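Local atomic coordinates of aminotransferase class I and II (Anaerococcus prevotii, PDB entry 4EMY), a protein that binds pyridoxal 5'-phosphate as a homodimer and probably transfers amino groups between amino acids and keto acids. Residues P98-G109 with R269-K280; I222-F230 with V255-H263. All coordinates share one frame; numbering follows the deposited sequence.

Interaction 1. Residues P98-G109 with R269-K280; sequences PEGYISAIATPG and RSGAAVGISSSK. With PLP (pyridoxal-5'-phosphate), chain E.
Lys280 lies across the Tyr101 ring at one end of an antiparallel strand pair, and at the other end Arg269 reaches the cofactor phosphate; between them 101-107 and 271-277 run as a regular ladder. With CG anti to the carbonyl carbon (chi1 -58°), the Tyr101 ring is turned over residues 278-280, at the start of helix 280-297. There CB of Lys280 sits over one face, 3.8 Å from the Tyr101 ring centroid, a CH-pi contact, while Ser278 O lies at the ring edge. Residues 277-279 form an ST turn, Ser279 N donating to Ser277 OG at 3.0 Å.

Further along, Ile102, Ala104, Val274 and Ile276 share one face of the sheet. Ile102 and Ile276 lie side by side, CG1 to CD1, and the CG2 branch of Ile102 meets Val274 CG1 at 3.7 Å. Pro98 crosses Ile276 at about a right angle. Pro98, Val274 and Ile276 pack on helix 82-93, whereas helix 280-297 covers the face bearing Ile105 and Ala273.

Backbone pairing is firm where the ladder ends near the cofactor: Gly271 N donates to Thr107 O at 2.8 Å. Thr107 OG1 is turned between its own N and carbonyl carbon, a chi1 of 50° that lets it donate to Gly109 O at 2.9 Å, tying the two residues together across Pro108. Gly109 lies over one face of the Arg269 guanidinium.

The arginine chain is bent at chi2 and chi3, presenting two nitrogens to pyridoxal phosphate. Arg269 NH2 donates to O1P at 2.7 Å. Arg269 NH1 donates to O3P at 2.9 Å. NH1 also donates to Tyr266 O and NH2 to Trp298 O of the second subunit. This two-pronged grip, fixed by further bonds, would offset the phosphate charge and link cofactor binding to the dimer.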
loop_
_atom_site.group_PDB
_atom_site.type_symbol
_atom_site.label_atom_id
_atom_site.label_comp_id
_atom_site.label_asym_id
_atom_site.label_seq_id
_atom_site.Cartn_x
_atom_site.Cartn_y
_atom_site.Cartn_z
ATOM N N PRO A 98 17.219 12.148 17.992
ATOM C CA PRO A 98 18.121 11.298 18.767
ATOM C C PRO A 98 19.429 11.016 18.036
ATOM O O PRO A 98 19.466 11.027 16.807
ATOM C CB PRO A 98 17.324 10.001 18.940
ATOM C CG PRO A 98 16.366 9.984 17.805
ATOM C CD PRO A 98 16.012 11.419 17.557
ATOM N N GLU A 99 20.489 10.764 18.797
ATOM C CA GLU A 99 21.789 10.445 18.221
ATOM C C GLU A 99 21.799 9.051 17.606
ATOM O O GLU A 99 21.010 8.188 17.990
ATOM C CB GLU A 99 22.877 10.534 19.282
ATOM C CG GLU A 99 23.164 11.938 19.773
ATOM C CD GLU A 99 24.109 11.930 20.954
ATOM O OE1 GLU A 99 23.763 12.531 21.994
ATOM O OE2 GLU A 99 25.188 11.303 20.849
ATOM N N GLY A 100 22.713 8.833 16.664
ATOM C CA GLY A 100 22.813 7.554 15.976
ATOM C C GLY A 100 22.332 7.650 14.545
ATOM O O GLY A 100 21.990 8.730 14.056
ATOM N N TYR A 101 22.302 6.508 13.871
ATOM C CA TYR A 101 21.913 6.460 12.473
ATOM C C TYR A 101 20.396 6.406 12.326
ATOM O O TYR A 101 19.717 5.652 13.019
ATOM C CB TYR A 101 22.606 5.288 11.771
ATOM C CG TYR A 101 24.122 5.358 11.856
ATOM C CD1 TYR A 101 24.858 6.176 10.987
ATOM C CD2 TYR A 101 24.822 4.621 12.821
ATOM C CE1 TYR A 101 26.242 6.252 11.070
ATOM C CE2 TYR A 101 26.209 4.688 12.910
ATOM C CZ TYR A 101 26.915 5.502 12.034
ATOM O OH TYR A 101 28.291 5.567 12.122
ATOM N N ILE A 102 19.873 7.236 11.432
ATOM C CA ILE A 102 18.433 7.360 11.235
ATOM C C ILE A 102 18.072 7.291 9.747
ATOM O O ILE A 102 18.671 7.988 8.915
ATOM C CB ILE A 102 17.901 8.679 11.846
ATOM C CG1 ILE A 102 18.166 8.724 13.355
ATOM C CG2 ILE A 102 16.414 8.870 11.554
ATOM C CD1 ILE A 102 18.042 10.109 13.955
ATOM N N SER A 103 17.090 6.448 9.424
ATOM C CA SER A 103 16.557 6.361 8.062
ATOM C C SER A 103 15.039 6.258 8.034
ATOM O O SER A 103 14.430 5.665 8.919
ATOM C CB SER A 103 17.173 5.186 7.309
ATOM O OG SER A 103 16.914 5.300 5.922
ATOM N N ALA A 104 14.447 6.851 6.999
ATOM C CA ALA A 104 13.002 6.873 6.800
ATOM C C ALA A 104 12.664 6.211 5.474
ATOM O O ALA A 104 13.371 6.400 4.488
ATOM C CB ALA A 104 12.502 8.305 6.821
ATOM N N ILE A 105 11.601 5.410 5.470
ATOM C CA ILE A 105 11.104 4.748 4.258
ATOM C C ILE A 105 9.606 4.990 4.105
ATOM O O ILE A 105 8.815 4.607 4.978
ATOM C CB ILE A 105 11.379 3.225 4.264
ATOM C CG1 ILE A 105 12.843 2.936 3.940
ATOM C CG2 ILE A 105 10.524 2.507 3.226
ATOM C CD1 ILE A 105 13.735 2.811 5.148
ATOM N N ALA A 106 9.227 5.621 2.993
ATOM C CA ALA A 106 7.824 5.899 2.682
ATOM C C ALA A 106 6.962 4.645 2.765
ATOM O O ALA A 106 7.346 3.583 2.277
ATOM C CB ALA A 106 7.700 6.537 1.308
ATOM N N THR A 107 5.801 4.784 3.398
ATOM C CA THR A 107 4.849 3.689 3.573
ATOM C C THR A 107 3.418 4.153 3.267
ATOM O O THR A 107 3.125 5.356 3.331
ATOM C CB THR A 107 4.883 3.156 5.015
ATOM O OG1 THR A 107 4.775 4.255 5.929
ATOM C CG2 THR A 107 6.177 2.342 5.291
ATOM N N PRO A 108 2.512 3.211 2.928
ATOM C CA PRO A 108 1.131 3.665 2.734
ATOM C C PRO A 108 0.512 3.998 4.096
ATOM O O PRO A 108 0.039 3.105 4.817
ATOM C CB PRO A 108 0.455 2.471 2.050
ATOM C CG PRO A 108 1.267 1.280 2.452
ATOM C CD PRO A 108 2.662 1.754 2.740
ATOM N N GLY A 109 0.569 5.283 4.449
ATOM C CA GLY A 109 0.166 5.759 5.775
ATOM C C GLY A 109 0.993 5.153 6.900
ATOM O O GLY A 109 2.010 4.501 6.656
ATOM N N ARG A 269 -2.898 8.390 1.738
ATOM C CA ARG A 269 -2.087 7.243 2.164
ATOM C C ARG A 269 -0.575 7.458 2.131
ATOM O O ARG A 269 0.127 6.836 1.328
ATOM C CB ARG A 269 -2.442 5.998 1.342
ATOM C CG ARG A 269 -3.929 5.693 1.231
ATOM C CD ARG A 269 -4.590 5.482 2.588
ATOM N NE ARG A 269 -3.864 4.561 3.465
ATOM C CZ ARG A 269 -3.513 4.838 4.717
ATOM N NH1 ARG A 269 -3.816 6.001 5.268
ATOM N NH2 ARG A 269 -2.865 3.938 5.429
ATOM N N SER A 270 -0.075 8.325 3.006
ATOM C CA SER A 270 1.357 8.590 3.054
ATOM C C SER A 270 1.913 8.716 4.457
ATOM O O SER A 270 1.634 9.685 5.167
ATOM C CB SER A 270 1.707 9.838 2.257
ATOM O OG SER A 270 3.110 10.011 2.213
ATOM N N GLY A 271 2.712 7.728 4.845
ATOM C CA GLY A 271 3.442 7.760 6.101
ATOM C C GLY A 271 4.897 7.414 5.868
ATOM O O GLY A 271 5.386 7.466 4.735
ATOM N N ALA A 272 5.582 7.062 6.952
ATOM C CA ALA A 272 6.959 6.580 6.906
ATOM C C ALA A 272 7.284 5.738 8.134
ATOM O O ALA A 272 6.723 5.941 9.212
ATOM C CB ALA A 272 7.931 7.746 6.795
ATOM N N ALA A 273 8.194 4.786 7.944
ATOM C CA ALA A 273 8.822 4.045 9.039
ATOM C C ALA A 273 10.231 4.580 9.263
ATOM O O ALA A 273 11.100 4.441 8.402
ATOM C CB ALA A 273 8.870 2.567 8.718
ATOM N N VAL A 274 10.441 5.200 10.420
ATOM C CA VAL A 274 11.724 5.788 10.778
ATOM C C VAL A 274 12.430 4.924 11.826
ATOM O O VAL A 274 11.905 4.699 12.917
ATOM C CB VAL A 274 11.546 7.223 11.311
ATOM C CG1 VAL A 274 12.894 7.869 11.565
ATOM C CG2 VAL A 274 10.750 8.068 10.327
ATOM N N GLY A 275 13.615 4.435 11.476
ATOM C CA GLY A 275 14.419 3.606 12.368
ATOM C C GLY A 275 15.540 4.374 13.048
ATOM O O GLY A 275 16.098 5.314 12.474
ATOM N N ILE A 276 15.857 3.973 14.279
ATOM C CA ILE A 276 16.939 4.574 15.056
ATOM C C ILE A 276 17.868 3.473 15.556
ATOM O O ILE A 276 17.421 2.540 16.216
ATOM C CB ILE A 276 16.414 5.329 16.307
ATOM C CG1 ILE A 276 15.007 5.923 16.098
ATOM C CG2 ILE A 276 17.425 6.366 16.789
ATOM C CD1 ILE A 276 14.960 7.198 15.283
ATOM N N SER A 277 19.156 3.581 15.240
ATOM C CA SER A 277 20.160 2.645 15.754
ATOM C C SER A 277 21.523 3.287 15.947
ATOM O O SER A 277 21.869 4.257 15.279
ATOM C CB SER A 277 20.305 1.430 14.839
ATOM O OG SER A 277 21.200 0.481 15.395
ATOM N N SER A 278 22.297 2.724 16.867
ATOM C CA SER A 278 23.683 3.132 17.062
ATOM C C SER A 278 24.600 2.469 16.034
ATOM O O SER A 278 25.740 2.894 15.855
ATOM C CB SER A 278 24.142 2.801 18.479
ATOM O OG SER A 278 23.868 1.449 18.790
ATOM N N SER A 279 24.090 1.436 15.361
ATOM C CA SER A 279 24.852 0.698 14.353
ATOM C C SER A 279 24.466 1.091 12.930
ATOM O O SER A 279 23.286 1.140 12.588
ATOM C CB SER A 279 24.693 -0.813 14.550
ATOM O OG SER A 279 25.373 -1.548 13.543
ATOM N N LYS A 280 25.481 1.355 12.109
ATOM C CA LYS A 280 25.298 1.761 10.718
ATOM C C LYS A 280 24.800 0.617 9.845
ATOM O O LYS A 280 24.053 0.845 8.891
ATOM C CB LYS A 280 26.601 2.323 10.149
ATOM C CG LYS A 280 26.426 3.176 8.905
ATOM C CD LYS A 280 27.736 3.319 8.148
ATOM C CE LYS A 280 27.520 3.970 6.792
ATOM N NZ LYS A 280 28.672 3.740 5.878
HETATM N N1 PLP E . -2.212 4.349 14.207
HETATM C C2 PLP E . -3.248 4.646 15.076
HETATM C C2A PLP E . -3.060 4.485 16.555
HETATM C C3 PLP E . -4.467 5.111 14.590
HETATM O O3 PLP E . -5.482 5.401 15.450
HETATM C C4 PLP E . -4.677 5.268 13.236
HETATM C C4A PLP E . -6.080 5.029 12.749
HETATM O O4A PLP E . -6.848 5.972 12.538
HETATM C C5 PLP E . -3.628 4.975 12.364
HETATM C C6 PLP E . -2.400 4.509 12.851
HETATM C C5A PLP E . -3.858 5.133 10.869
HETATM O O4P PLP E . -2.717 5.588 10.176
HETATM P P PLP E . -2.841 5.705 8.587
HETATM O O1P PLP E . -2.538 4.336 8.037
HETATM O O2P PLP E . -1.871 6.766 8.117
HETATM O O3P PLP E . -4.243 6.086 8.183
#

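Interaction 2. Residues I222-F230 with V255-H263; sequences IVDVAYLEF and VAFSMSKSH. With PLP (pyridoxal-5'-phosphate), chain E.
Lys261 leaves its backbone with CG anti to the carbonyl carbon, bends at chi2 (87°) and then extends, a path that carries its aliphatic chain past Tyr227 toward the cofactor aldehyde. Tyr227 brings CE1 to 3.7 Å from Lys261 CG. Lys261 NZ donates to O4A of pyridoxal phosphate at 2.8 Å; no covalent Schiff base joins them in this model, although a lysine in this place forms the internal aldimine in this family.

The cofactor is held from several sides. Tyr227 OH shares a hydrogen bond with phenolic O3 at 2.6 Å, O3 lying in the plane of the tyrosine ring at its edge. Asp224, its CG anti to the backbone N, puts OD2 2.5 Å from the pyridine N1, the pairing that in this fold type is thought to keep the ring nitrogen protonated. Asp224 OD2 is also hydrogen-bonded to Tyr138 OH. At the phosphate, Ser258 OG and Ser260 OG both donate to O2P. Ser258 OG also accepts from Ser260 N, an ST turn that ties Ser258 OG to the following backbone.

Beyond the strands the two loops are joined by a buried water, which donates to Ala226 O at 2.9 Å. The same water donates to Ser258 O and accepts from Ser262 N. The edge of the Phe230 ring abuts the backbone of Lys261, with Phe230 CE2 3.5 Å from Lys261 O.

Parallel strands 218-224 and 251-258 supply the frame, Ala256 N donating to Val223 O at 2.8 Å with an angle of 170°. Val225 CG2 and Val255 CG1 touch each other, and both valines pack on Leu92 of helix 82-93. Helix 109-121 covers the face with Asp224 and Ala256, and helix 315-345 receives Phe230.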
loop_
_atom_site.group_PDB
_atom_site.type_symbol
_atom_site.label_atom_id
_atom_site.label_comp_id
_atom_site.label_asym_id
_atom_site.label_seq_id
_atom_site.Cartn_x
_atom_site.Cartn_y
_atom_site.Cartn_z
ATOM N N ILE A 222 8.437 -0.342 18.844
ATOM C CA ILE A 222 7.616 0.329 17.834
ATOM C C ILE A 222 6.809 1.450 18.494
ATOM O O ILE A 222 6.076 1.212 19.455
ATOM C CB ILE A 222 6.594 -0.642 17.200
ATOM C CG1 ILE A 222 7.189 -2.048 16.981
ATOM C CG2 ILE A 222 5.912 -0.004 15.983
ATOM C CD1 ILE A 222 7.847 -2.270 15.643
ATOM N N VAL A 223 6.929 2.668 17.977
ATOM C CA VAL A 223 6.171 3.785 18.531
ATOM C C VAL A 223 5.249 4.357 17.471
ATOM O O VAL A 223 5.711 4.832 16.432
ATOM C CB VAL A 223 7.080 4.899 19.090
ATOM C CG1 VAL A 223 6.298 5.779 20.052
ATOM C CG2 VAL A 223 8.277 4.309 19.810
ATOM N N ASP A 224 3.945 4.299 17.734
ATOM C CA ASP A 224 2.943 4.830 16.806
ATOM C C ASP A 224 2.664 6.287 17.140
ATOM O O ASP A 224 1.943 6.594 18.094
ATOM C CB ASP A 224 1.655 3.997 16.863
ATOM C CG ASP A 224 0.686 4.290 15.706
ATOM O OD1 ASP A 224 0.829 5.310 14.997
ATOM O OD2 ASP A 224 -0.246 3.484 15.506
ATOM N N VAL A 225 3.241 7.183 16.349
ATOM C CA VAL A 225 3.130 8.605 16.631
ATOM C C VAL A 225 2.250 9.328 15.610
ATOM O O VAL A 225 2.553 10.446 15.188
ATOM C CB VAL A 225 4.517 9.263 16.771
ATOM C CG1 VAL A 225 5.286 8.624 17.915
ATOM C CG2 VAL A 225 5.314 9.154 15.480
ATOM N N ALA A 226 1.153 8.683 15.221
ATOM C CA ALA A 226 0.207 9.276 14.281
ATOM C C ALA A 226 -0.424 10.579 14.801
ATOM O O ALA A 226 -0.580 11.540 14.052
ATOM C CB ALA A 226 -0.871 8.266 13.923
ATOM N N TYR A 227 -0.775 10.609 16.085
ATOM C CA TYR A 227 -1.441 11.768 16.679
ATOM C C TYR A 227 -0.456 12.689 17.393
ATOM O O TYR A 227 -0.835 13.436 18.296
ATOM C CB TYR A 227 -2.549 11.326 17.639
ATOM C CG TYR A 227 -3.572 10.400 17.021
ATOM C CD1 TYR A 227 -4.639 10.902 16.262
ATOM C CD2 TYR A 227 -3.481 9.027 17.200
ATOM C CE1 TYR A 227 -5.575 10.048 15.693
ATOM C CE2 TYR A 227 -4.412 8.169 16.643
ATOM C CZ TYR A 227 -5.451 8.677 15.892
ATOM O OH TYR A 227 -6.361 7.808 15.343
ATOM N N LEU A 228 0.803 12.641 16.970
ATOM C CA LEU A 228 1.866 13.454 17.558
ATOM C C LEU A 228 1.517 14.941 17.625
ATOM O O LEU A 228 1.622 15.563 18.676
ATOM C CB LEU A 228 3.164 13.262 16.771
ATOM C CG LEU A 228 4.422 13.951 17.287
ATOM C CD1 LEU A 228 5.050 13.151 18.418
ATOM C CD2 LEU A 228 5.396 14.117 16.134
ATOM N N GLU A 229 1.095 15.505 16.501
ATOM C CA GLU A 229 0.829 16.938 16.427
ATOM C C GLU A 229 -0.405 17.378 17.225
ATOM O O GLU A 229 -0.655 18.580 17.378
ATOM C CB GLU A 229 0.712 17.381 14.971
ATOM C CG GLU A 229 1.949 17.084 14.138
ATOM C CD GLU A 229 3.033 18.144 14.264
ATOM O OE1 GLU A 229 3.461 18.669 13.213
ATOM O OE2 GLU A 229 3.458 18.452 15.400
ATOM N N PHE A 230 -1.160 16.410 17.739
ATOM C CA PHE A 230 -2.395 16.700 18.456
ATOM C C PHE A 230 -2.277 16.266 19.905
ATOM O O PHE A 230 -3.254 15.831 20.516
ATOM C CB PHE A 230 -3.584 16.021 17.771
ATOM C CG PHE A 230 -3.781 16.449 16.345
ATOM C CD1 PHE A 230 -4.464 17.617 16.044
ATOM C CD2 PHE A 230 -3.272 15.687 15.299
ATOM C CE1 PHE A 230 -4.641 18.014 14.730
ATOM C CE2 PHE A 230 -3.445 16.078 13.979
ATOM C CZ PHE A 230 -4.131 17.242 13.696
ATOM N N VAL A 255 9.852 4.123 14.513
ATOM C CA VAL A 255 8.821 5.111 14.785
ATOM C C VAL A 255 7.892 5.165 13.576
ATOM O O VAL A 255 8.349 5.349 12.449
ATOM C CB VAL A 255 9.440 6.489 15.127
ATOM C CG1 VAL A 255 8.405 7.600 15.075
ATOM C CG2 VAL A 255 10.079 6.450 16.507
ATOM N N ALA A 256 6.594 4.969 13.808
ATOM C CA ALA A 256 5.611 4.982 12.722
ATOM C C ALA A 256 5.014 6.377 12.511
ATOM O O ALA A 256 4.171 6.832 13.289
ATOM C CB ALA A 256 4.521 3.942 12.957
ATOM N N PHE A 257 5.465 7.038 11.449
ATOM C CA PHE A 257 5.037 8.394 11.117
ATOM C C PHE A 257 3.872 8.408 10.127
ATOM O O PHE A 257 3.792 7.557 9.250
ATOM C CB PHE A 257 6.230 9.166 10.553
ATOM C CG PHE A 257 5.857 10.426 9.839
ATOM C CD1 PHE A 257 5.647 11.604 10.544
ATOM C CD2 PHE A 257 5.715 10.439 8.455
ATOM C CE1 PHE A 257 5.298 12.769 9.880
ATOM C CE2 PHE A 257 5.363 11.601 7.786
ATOM C CZ PHE A 257 5.157 12.768 8.499
ATOM N N SER A 258 2.973 9.377 10.262
ATOM C CA SER A 258 1.838 9.502 9.338
ATOM C C SER A 258 1.459 10.948 8.991
ATOM O O SER A 258 1.483 11.840 9.847
ATOM C CB SER A 258 0.612 8.782 9.897
ATOM O OG SER A 258 -0.455 8.803 8.966
HETATM N N MSE A 259 1.104 11.165 7.728
HETATM C CA MSE A 259 0.560 12.450 7.301
HETATM C C MSE A 259 -0.953 12.494 7.456
HETATM O O MSE A 259 -1.564 13.570 7.332
HETATM C CB MSE A 259 0.924 12.745 5.850
HETATM C CG MSE A 259 2.291 13.322 5.672
HETATM SE SE MSE A 259 2.745 13.352 3.795
HETATM C CE MSE A 259 1.957 15.092 3.302
ATOM N N SER A 260 -1.542 11.327 7.727
ATOM C CA SER A 260 -2.988 11.165 7.751
ATOM C C SER A 260 -3.699 12.217 8.601
ATOM O O SER A 260 -4.654 12.843 8.137
ATOM C CB SER A 260 -3.367 9.756 8.200
ATOM O OG SER A 260 -3.082 8.812 7.190
ATOM N N LYS A 261 -3.220 12.425 9.826
ATOM C CA LYS A 261 -3.859 13.348 10.756
ATOM C C LYS A 261 -3.229 14.727 10.721
ATOM O O LYS A 261 -3.930 15.731 10.580
ATOM C CB LYS A 261 -3.807 12.794 12.176
ATOM C CG LYS A 261 -4.844 11.723 12.457
ATOM C CD LYS A 261 -4.345 10.343 12.084
ATOM C CE LYS A 261 -5.497 9.354 12.035
ATOM N NZ LYS A 261 -5.004 7.952 11.945
ATOM N N SER A 262 -1.906 14.764 10.846
ATOM C CA SER A 262 -1.148 16.006 10.865
ATOM C C SER A 262 -1.382 16.890 9.633
ATOM O O SER A 262 -1.303 18.120 9.715
ATOM C CB SER A 262 0.333 15.684 10.973
ATOM O OG SER A 262 0.776 15.025 9.803
ATOM N N HIS A 263 -1.657 16.261 8.495
ATOM C CA HIS A 263 -1.824 16.991 7.238
ATOM C C HIS A 263 -3.194 16.815 6.649
ATOM O O HIS A 263 -3.424 17.175 5.491
ATOM C CB HIS A 263 -0.737 16.590 6.241
ATOM C CG HIS A 263 0.639 17.057 6.635
ATOM N ND1 HIS A 263 1.261 16.624 7.750
ATOM C CD2 HIS A 263 1.508 17.954 6.024
ATOM C CE1 HIS A 263 2.465 17.211 7.848
ATOM N NE2 HIS A 263 2.616 18.028 6.790
HETATM N N1 PLP E . -2.212 4.349 14.207
HETATM C C2 PLP E . -3.248 4.646 15.076
HETATM C C2A PLP E . -3.060 4.485 16.555
HETATM C C3 PLP E . -4.467 5.111 14.590
HETATM O O3 PLP E . -5.482 5.401 15.450
HETATM C C4 PLP E . -4.677 5.268 13.236
HETATM C C4A PLP E . -6.080 5.029 12.749
HETATM O O4A PLP E . -6.848 5.972 12.538
HETATM C C5 PLP E . -3.628 4.975 12.364
HETATM C C6 PLP E . -2.400 4.509 12.851
HETATM C C5A PLP E . -3.858 5.133 10.869
HETATM O O4P PLP E . -2.717 5.588 10.176
HETATM P P PLP E . -2.841 5.705 8.587
HETATM O O1P PLP E . -2.538 4.336 8.037
HETATM O O2P PLP E . -1.871 6.766 8.117
HETATM O O3P PLP E . -4.243 6.086 8.183
HETATM O O HOH W 1 -0.645 12.282 11.235
#

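Interactions 1 and 2 have centres 13 Å apart in one mixed seven-stranded sheet, the core of the large domain in this family's fold. Along the chain, interaction 2 is nested within the loop that interaction 1 closes: 98-109 comes first, then 222-230, 255-263 and 269-280. Strands 251-258 and 271-277 are consecutive and neighbours in the sheet, joined by probable hydrogen bonds from Val255 N to Val274 O and from Phe257 N to Ala272 O. Strand 101-107 lies at the outer edge and 218-224 further in. Strand ends and the loops joined to them converge on one pyridoxal phosphate, and Tyr75 of the second subunit also binds it.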